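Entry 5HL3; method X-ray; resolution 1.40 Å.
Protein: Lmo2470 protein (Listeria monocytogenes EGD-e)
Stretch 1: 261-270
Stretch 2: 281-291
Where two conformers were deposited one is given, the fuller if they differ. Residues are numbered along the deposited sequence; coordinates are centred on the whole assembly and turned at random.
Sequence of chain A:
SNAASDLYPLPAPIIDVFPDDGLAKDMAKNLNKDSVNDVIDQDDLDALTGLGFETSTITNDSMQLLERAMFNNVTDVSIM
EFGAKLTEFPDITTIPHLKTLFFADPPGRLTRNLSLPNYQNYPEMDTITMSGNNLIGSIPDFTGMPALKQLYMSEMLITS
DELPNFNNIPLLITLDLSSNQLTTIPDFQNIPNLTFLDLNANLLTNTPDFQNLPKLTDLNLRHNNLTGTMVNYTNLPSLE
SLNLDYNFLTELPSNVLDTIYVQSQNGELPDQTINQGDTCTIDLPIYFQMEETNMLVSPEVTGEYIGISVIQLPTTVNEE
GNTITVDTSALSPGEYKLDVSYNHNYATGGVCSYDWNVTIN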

ATOM      1  N   TYR A 261      -2.368  11.716 -11.298  1.00 11.87           N
ATOM      2  CA  TYR A 261      -1.378  12.512 -10.583  1.00 11.88           C
ATOM      3  C   TYR A 261       0.005  12.026 -11.006  1.00 11.63           C
ATOM      4  O   TYR A 261       0.345  10.860 -10.798  1.00 11.45           O
ATOM      5  CB  TYR A 261      -1.518  12.399  -9.038  1.00 12.00           C
ATOM      6  CG  TYR A 261      -0.504  13.277  -8.325  1.00 12.18           C
ATOM      7  CD1 TYR A 261       0.804  12.861  -8.164  1.00 12.06           C
ATOM      8  CD2 TYR A 261      -0.859  14.521  -7.788  1.00 12.59           C
ATOM      9  CE1 TYR A 261       1.760  13.681  -7.556  1.00 12.35           C
ATOM     10  CE2 TYR A 261       0.097  15.340  -7.164  1.00 12.89           C
ATOM     11  CZ  TYR A 261       1.395  14.919  -7.057  1.00 12.78           C
ATOM     12  OH  TYR A 261       2.366  15.707  -6.455  1.00 13.20           O
ATOM     13  N   VAL A 262       0.782  12.902 -11.644  1.00 11.71           N
ATOM     14  CA  VAL A 262       2.218  12.684 -11.907  1.00 11.59           C
ATOM     15  C   VAL A 262       2.888  14.033 -11.860  1.00 11.89           C
ATOM     16  O   VAL A 262       2.490  14.952 -12.607  1.00 12.11           O
ATOM     17  CB  VAL A 262       2.567  12.074 -13.307  1.00 11.42           C
ATOM     18  CG1 VAL A 262       4.084  12.155 -13.550  1.00 11.42           C
ATOM     19  CG2 VAL A 262       2.099  10.651 -13.425  1.00 11.23           C
ATOM     20  N   GLN A 263       3.891  14.160 -11.003  1.00 12.01           N
ATOM     21  CA  GLN A 263       4.777  15.329 -11.014  1.00 12.40           C
ATOM     22  C   GLN A 263       6.234  14.941 -11.253  1.00 12.39           C
ATOM     23  O   GLN A 263       6.987  15.756 -11.823  1.00 12.67           O
ATOM     24  CB  GLN A 263       4.615  16.148  -9.708  1.00 12.84           C
ATOM     25  CG  GLN A 263       3.280  16.891  -9.628  1.00 13.03           C
ATOM     26  CD  GLN A 263       3.162  17.936 -10.732  1.00 13.30           C
ATOM     27  OE1 GLN A 263       4.055  18.775 -10.929  1.00 13.68           O
ATOM     28  NE2 GLN A 263       2.071  17.888 -11.451  1.00 13.20           N
ATOM     29  N   SER A 264       6.626  13.736 -10.822  1.00 12.16           N
ATOM     30  CA  SER A 264       7.955  13.186 -11.084  1.00 12.18           C
ATOM     31  C   SER A 264       7.846  11.847 -11.786  1.00 11.78           C
ATOM     32  O   SER A 264       6.909  11.061 -11.547  1.00 11.56           O
ATOM     33  CB  SER A 264       8.742  13.008  -9.793  1.00 12.52           C
ATOM     34  OG  SER A 264       9.072  14.268  -9.242  1.00 13.03           O
ATOM     35  N   GLN A 265       8.794  11.604 -12.676  1.00 11.79           N
ATOM     36  CA  GLN A 265       8.834  10.356 -13.458  1.00 11.53           C
ATOM     37  C   GLN A 265      10.209  10.228 -14.053  1.00 11.71           C
ATOM     38  O   GLN A 265      10.862  11.232 -14.292  1.00 11.96           O
ATOM     39  CB  GLN A 265       7.753  10.408 -14.563  1.00 11.34           C
ATOM     40  CG  GLN A 265       7.264   9.072 -15.124  1.00 11.16           C
ATOM     41  CD  GLN A 265       6.286   8.267 -14.267  1.00 11.06           C
ATOM     42  OE1 GLN A 265       5.922   7.153 -14.645  1.00 11.03           O
ATOM     43  NE2 GLN A 265       5.836   8.825 -13.162  1.00 11.09           N
ATOM     44  N   ASN A 266      10.641   9.015 -14.281  1.00 11.66           N
ATOM     45  CA  ASN A 266      11.918   8.750 -14.909  1.00 11.93           C
ATOM     46  C   ASN A 266      11.701   7.748 -16.040  1.00 12.04           C
ATOM     47  O   ASN A 266      10.599   7.202 -16.223  1.00 12.69           O
ATOM     48  CB  ASN A 266      12.929   8.278 -13.880  1.00 12.29           C
ATOM     49  CG  ASN A 266      13.231   9.327 -12.844  1.00 12.66           C
ATOM     50  OD1 ASN A 266      12.485   9.524 -11.891  1.00 12.92           O
ATOM     51  ND2 ASN A 266      14.300  10.068 -13.059  1.00 13.09           N
ATOM     52  N   GLY A 267      12.653   7.629 -16.948  1.00 12.25           N
ATOM     53  CA  GLY A 267      12.508   6.634 -17.970  1.00 12.23           C
ATOM     54  C   GLY A 267      13.719   6.509 -18.838  1.00 12.60           C
ATOM     55  O   GLY A 267      14.643   7.322 -18.757  1.00 12.72           O
ATOM     56  N   GLU A 268      13.691   5.475 -19.658  0.70 12.95           N
ATOM     57  CA  GLU A 268      14.761   5.174 -20.609  0.70 13.60           C
ATOM     58  C   GLU A 268      14.159   5.179 -22.001  0.70 13.25           C
ATOM     59  O   GLU A 268      13.088   4.579 -22.236  0.70 13.15           O
ATOM     60  CB  GLU A 268      15.365   3.793 -20.329  0.70 14.63           C
ATOM     61  CG  GLU A 268      15.924   3.574 -18.930  0.70 15.78           C
ATOM     62  CD  GLU A 268      17.182   4.375 -18.571  0.70 17.04           C
ATOM     63  OE1 GLU A 268      18.164   4.435 -19.361  0.70 19.36           O
ATOM     64  OE2 GLU A 268      17.235   4.863 -17.430  0.70 18.58           O
ATOM     65  N   LEU A 269      14.828   5.871 -22.916  1.00 13.12           N
ATOM     66  CA  LEU A 269      14.400   5.926 -24.314  1.00 13.15           C
ATOM     67  C   LEU A 269      15.309   5.036 -25.183  1.00 13.59           C
ATOM     68  O   LEU A 269      16.347   4.557 -24.718  1.00 13.74           O
ATOM     69  CB  LEU A 269      14.347   7.379 -24.811  1.00 13.24           C
ATOM     70  CG  LEU A 269      13.638   8.346 -23.876  1.00 12.93           C
ATOM     71  CD1 LEU A 269      13.627   9.740 -24.456  1.00 13.17           C
ATOM     72  CD2 LEU A 269      12.229   7.854 -23.598  1.00 12.64           C
ATOM     73  N   PRO A 270      14.930   4.804 -26.448  1.00 13.91           N
ATOM     74  CA  PRO A 270      15.741   3.894 -27.258  1.00 14.40           C
ATOM     75  C   PRO A 270      17.157   4.389 -27.580  1.00 14.73           C
ATOM     76  O   PRO A 270      17.406   5.594 -27.688  1.00 14.72           O
ATOM     77  CB  PRO A 270      14.904   3.774 -28.560  1.00 14.75           C
ATOM     78  CG  PRO A 270      13.507   4.056 -28.114  1.00 14.38           C
ATOM     79  CD  PRO A 270      13.686   5.181 -27.146  1.00 13.93           C
ATOM     80  N   THR A 281      16.829  13.592 -32.151  1.00 17.32           N
ATOM     81  CA  THR A 281      15.415  13.830 -31.887  1.00 16.99           C
ATOM     82  C   THR A 281      14.812  12.614 -31.213  1.00 16.26           C
ATOM     83  O   THR A 281      15.133  11.485 -31.550  1.00 16.23           O
ATOM     84  CB  THR A 281      14.697  14.177 -33.205  1.00 17.70           C
ATOM     85  OG1 THR A 281      15.261  15.390 -33.725  1.00 18.46           O
ATOM     86  CG2 THR A 281      13.222  14.345 -33.006  1.00 17.56           C
ATOM     87  N   ILE A 282      13.931  12.858 -30.250  1.00 15.77           N
ATOM     88  CA  ILE A 282      13.252  11.821 -29.490  1.00 15.22           C
ATOM     89  C   ILE A 282      11.738  12.011 -29.503  1.00 15.41           C
ATOM     90  O   ILE A 282      11.228  13.137 -29.638  1.00 15.55           O
ATOM     91  CB  ILE A 282      13.696  11.790 -27.979  1.00 14.60           C
ATOM     92  CG1 ILE A 282      13.447  13.148 -27.281  1.00 14.62           C
ATOM     93  CG2 ILE A 282      15.161  11.389 -27.873  1.00 14.72           C
ATOM     94  CD1 ILE A 282      13.545  13.126 -25.772  1.00 14.12           C
ATOM     95  N   ASP A 283      11.053  10.894 -29.321  1.00 15.58           N
ATOM     96  CA  ASP A 283       9.631  10.873 -28.990  1.00 15.90           C
ATOM     97  C   ASP A 283       9.531  10.892 -27.460  1.00 14.74           C
ATOM     98  O   ASP A 283      10.366  10.308 -26.759  1.00 14.37           O
ATOM     99  CB  ASP A 283       8.956   9.597 -29.510  1.00 17.24           C
ATOM    100  CG  ASP A 283       8.907   9.511 -30.997  1.00 19.46           C
ATOM    101  OD1 ASP A 283       8.930  10.536 -31.699  1.00 21.83           O
ATOM    102  OD2 ASP A 283       8.827   8.354 -31.489  1.00 23.57           O
ATOM    103  N   LEU A 284       8.537  11.586 -26.932  1.00 14.08           N
ATOM    104  CA  LEU A 284       8.306  11.580 -25.471  1.00 13.33           C
ATOM    105  C   LEU A 284       6.853  11.863 -25.199  1.00 13.33           C
ATOM    106  O   LEU A 284       6.495  12.974 -24.812  1.00 13.42           O
ATOM    107  CB  LEU A 284       9.248  12.549 -24.753  1.00 13.28           C
ATOM    108  CG  LEU A 284       9.319  12.437 -23.223  1.00 12.82           C
ATOM    109  CD1 LEU A 284       9.601  11.025 -22.776  1.00 12.47           C
ATOM    110  CD2 LEU A 284      10.358  13.420 -22.691  1.00 12.98           C
ATOM    111  N   PRO A 285       5.994  10.849 -25.414  1.00 13.32           N
ATOM    112  CA  PRO A 285       4.565  11.111 -25.363  1.00 13.48           C
ATOM    113  C   PRO A 285       4.093  11.726 -24.049  1.00 13.14           C
ATOM    114  O   PRO A 285       3.234  12.608 -24.060  1.00 13.41           O
ATOM    115  CB  PRO A 285       3.944   9.744 -25.657  1.00 13.54           C
ATOM    116  CG  PRO A 285       4.968   9.071 -26.540  1.00 13.73           C
ATOM    117  CD  PRO A 285       6.284   9.480 -25.913  1.00 13.34           C
ATOM    118  N   ILE A 286       4.660  11.280 -22.941  1.00 12.64           N
ATOM    119  CA  ILE A 286       4.269  11.797 -21.626  1.00 12.37           C
ATOM    120  C   ILE A 286       4.457  13.296 -21.503  1.00 12.62           C
ATOM    121  O   ILE A 286       3.616  13.980 -20.876  1.00 12.69           O
ATOM    122  CB  ILE A 286       4.979  11.026 -20.482  1.00 11.92           C
ATOM    123  CG1 ILE A 286       4.459  11.495 -19.110  1.00 11.75           C
ATOM    124  CG2 ILE A 286       6.510  11.142 -20.574  1.00 11.91           C
ATOM    125  CD1 ILE A 286       4.928  10.644 -17.942  1.00 11.43           C
ATOM    126  N   TYR A 287       5.509  13.857 -22.094  1.00 12.84           N
ATOM    127  CA  TYR A 287       5.704  15.304 -22.026  1.00 13.22           C
ATOM    128  C   TYR A 287       4.511  16.005 -22.651  1.00 13.69           C
ATOM    129  O   TYR A 287       3.950  16.965 -22.071  1.00 13.91           O
ATOM    130  CB  TYR A 287       7.032  15.766 -22.711  1.00 13.52           C
ATOM    131  CG  TYR A 287       7.018  17.265 -22.937  1.00 14.12           C
ATOM    132  CD1 TYR A 287       7.212  18.149 -21.862  1.00 14.20           C
ATOM    133  CD2 TYR A 287       6.646  17.804 -24.163  1.00 14.71           C
ATOM    134  CE1 TYR A 287       7.106  19.511 -22.030  1.00 14.86           C
ATOM    135  CE2 TYR A 287       6.505  19.179 -24.329  1.00 15.37           C
ATOM    136  CZ  TYR A 287       6.748  20.023 -23.261  1.00 15.44           C
ATOM    137  OH  TYR A 287       6.621  21.401 -23.448  1.00 16.22           O
ATOM    138  N   PHE A 288       4.150  15.589 -23.867  1.00 13.98           N
ATOM    139  CA  PHE A 288       3.051  16.235 -24.583  1.00 14.60           C
ATOM    140  C   PHE A 288       1.701  16.078 -23.890  1.00 14.51           C
ATOM    141  O   PHE A 288       0.910  17.010 -23.878  1.00 14.99           O
ATOM    142  CB  PHE A 288       3.045  15.801 -26.050  1.00 15.07           C
ATOM    143  CG  PHE A 288       4.291  16.237 -26.766  1.00 15.33           C
ATOM    144  CD1 PHE A 288       4.453  17.549 -27.166  1.00 15.97           C
ATOM    145  CD2 PHE A 288       5.355  15.359 -26.916  1.00 14.98           C
ATOM    146  CE1 PHE A 288       5.626  17.972 -27.780  1.00 16.28           C
ATOM    147  CE2 PHE A 288       6.541  15.783 -27.471  1.00 15.25           C
ATOM    148  CZ  PHE A 288       6.667  17.083 -27.909  1.00 15.89           C
ATOM    149  N   GLN A 289       1.472  14.931 -23.270  1.00 13.98           N
ATOM    150  CA  GLN A 289       0.256  14.710 -22.490  1.00 13.88           C
ATOM    151  C   GLN A 289       0.205  15.627 -21.273  1.00 13.76           C
ATOM    152  O   GLN A 289      -0.848  16.247 -20.992  1.00 14.10           O
ATOM    153  CB  GLN A 289       0.169  13.261 -22.047  1.00 13.40           C
ATOM    154  CG  GLN A 289      -0.107  12.282 -23.166  1.00 13.67           C
ATOM    155  CD  GLN A 289      -0.009  10.844 -22.679  1.00 13.26           C
ATOM    156  OE1 GLN A 289       1.049  10.416 -22.181  1.00 12.81           O
ATOM    157  NE2 GLN A 289      -1.090  10.105 -22.810  1.00 13.51           N
HETATM  158  N   MSE A 290       1.316  15.707 -20.539  1.00 13.38           N
HETATM  159  CA  MSE A 290       1.373  16.564 -19.352  1.00 13.36           C
HETATM  160  C   MSE A 290       1.225  18.020 -19.732  1.00 14.02           C
HETATM  161  O   MSE A 290       0.557  18.795 -19.047  1.00 14.29           O
HETATM  162  CB  MSE A 290       2.657  16.300 -18.536  1.00 12.97           C
HETATM  163  CG  MSE A 290       2.559  14.921 -17.888  1.00 12.56           C
HETATM  164 SE   MSE A 290       4.107  14.403 -16.810  1.00 12.66          SE
HETATM  165  CE  MSE A 290       4.082  15.820 -15.441  1.00 12.89           C
ATOM    166  N   GLU A 291       1.866  18.428 -20.827  1.00 14.65           N
ATOM    167  CA  GLU A 291       1.806  19.820 -21.254  1.00 15.87           C
ATOM    168  C   GLU A 291       0.394  20.195 -21.649  1.00 16.61           C
ATOM    169  O   GLU A 291      -0.145  21.221 -21.169  1.00 17.00           O
ATOM    170  CB  GLU A 291       2.785  20.064 -22.428  1.00 16.49           C
ATOM    171  CG  GLU A 291       3.043  21.529 -22.766  1.00 17.84           C
ATOM    172  CD  GLU A 291       1.884  22.237 -23.443  1.00 19.06           C
ATOM    173  OE1 GLU A 291       1.110  21.630 -24.214  1.00 19.77           O
ATOM    174  OE2 GLU A 291       1.753  23.459 -23.234  1.00 20.95           O
TER

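The centre of this contact is Leu269, which gives up more surface to the other stretch than any other residue here. Its CA-to-CB bond points toward the second stretch, and the m,t rotamer (chi1 -47°, chi2 -179°) sets CD1 against Ile282 and places CD2 slightly nearer than CD1 to Leu284. CD1 lies 3.6 Å from Ile282 CD1, a normal van der Waals separation for two methyl groups, while CD2 lies 4.2 Å from Leu284 CD1. A forked leucine suits this position because one short side chain can touch two neighbours at once. Its CD1 also comes within 4.0 Å of Asp283 O, so the packing extends to the backbone between those neighbours.

The two partners reach Leu269 in different ways. Ile282, on a strand, aims its CA-to-CB bond toward stretch 1, and its p,t rotamer carries CD1 out to the leucine. Leu284 sets off sideways, but the end of its side chain comes nearer, with chi1 at -168° and chi2 at 52°. Leu284 therefore has two roles: its side chain joins the apolar cluster, while its backbone occupies the N-cap position, right before the helix that starts at Pro285. Proline is well suited to the first turn of a helix, where its lack of an amide hydrogen costs no helical hydrogen bond. A weak bond from Tyr287 N to Leu284 O, 3.0 Å long, accompanies this turn; farther along, Met290 N donates to Ile286 O at 2.9 Å.

That last bond spans one helical turn and joins the two helix residues that touch stretch 1. Being four positions apart, Ile286 and Met290 lie on roughly the same side of the helix, and both direct their CA-to-CB bonds toward stretch 1. Met290 is selenomethionine, with selenium in the place of sulfur. Its long, unbranched side chain bridges a CA-to-CA distance of 8.4 Å to Val262: SE lies 4.0 Å from Val262 CG1, and the terminal methyl CE lies 3.4 Å from Val262 O. The compact, branched valine supplies an apolar surface for the selenium, while the approach to its carbonyl is a close van der Waals contact.

Between these regions the contact takes on a mixed character. Ile286, extended in a t,t rotamer, places CD1 4.0 Å from Gln265 CG. The glutamine thus offers its aliphatic part to the isoleucine, while its amide has polar partners: NE2 donates to Ser264 O at 3.0 Å with an angle of 153°, and further bonds are made elsewhere in the structure. A long side chain ending in an amide can serve both needs, which suits Gln265 to a buried position.

At the polar margin, Asp283 contributes its backbone carbonyl to the contact. Asp283 is exposed; its CA-to-CB bond points sideways, and its side chain stays at least 6.9 Å away, the distance from its CB to Leu269 CD1. No hydrogen bond crosses between the stretches. Their association, burying 292 Å² in total, rests on the fit of apolar groups against one another and against two carbonyl oxygens.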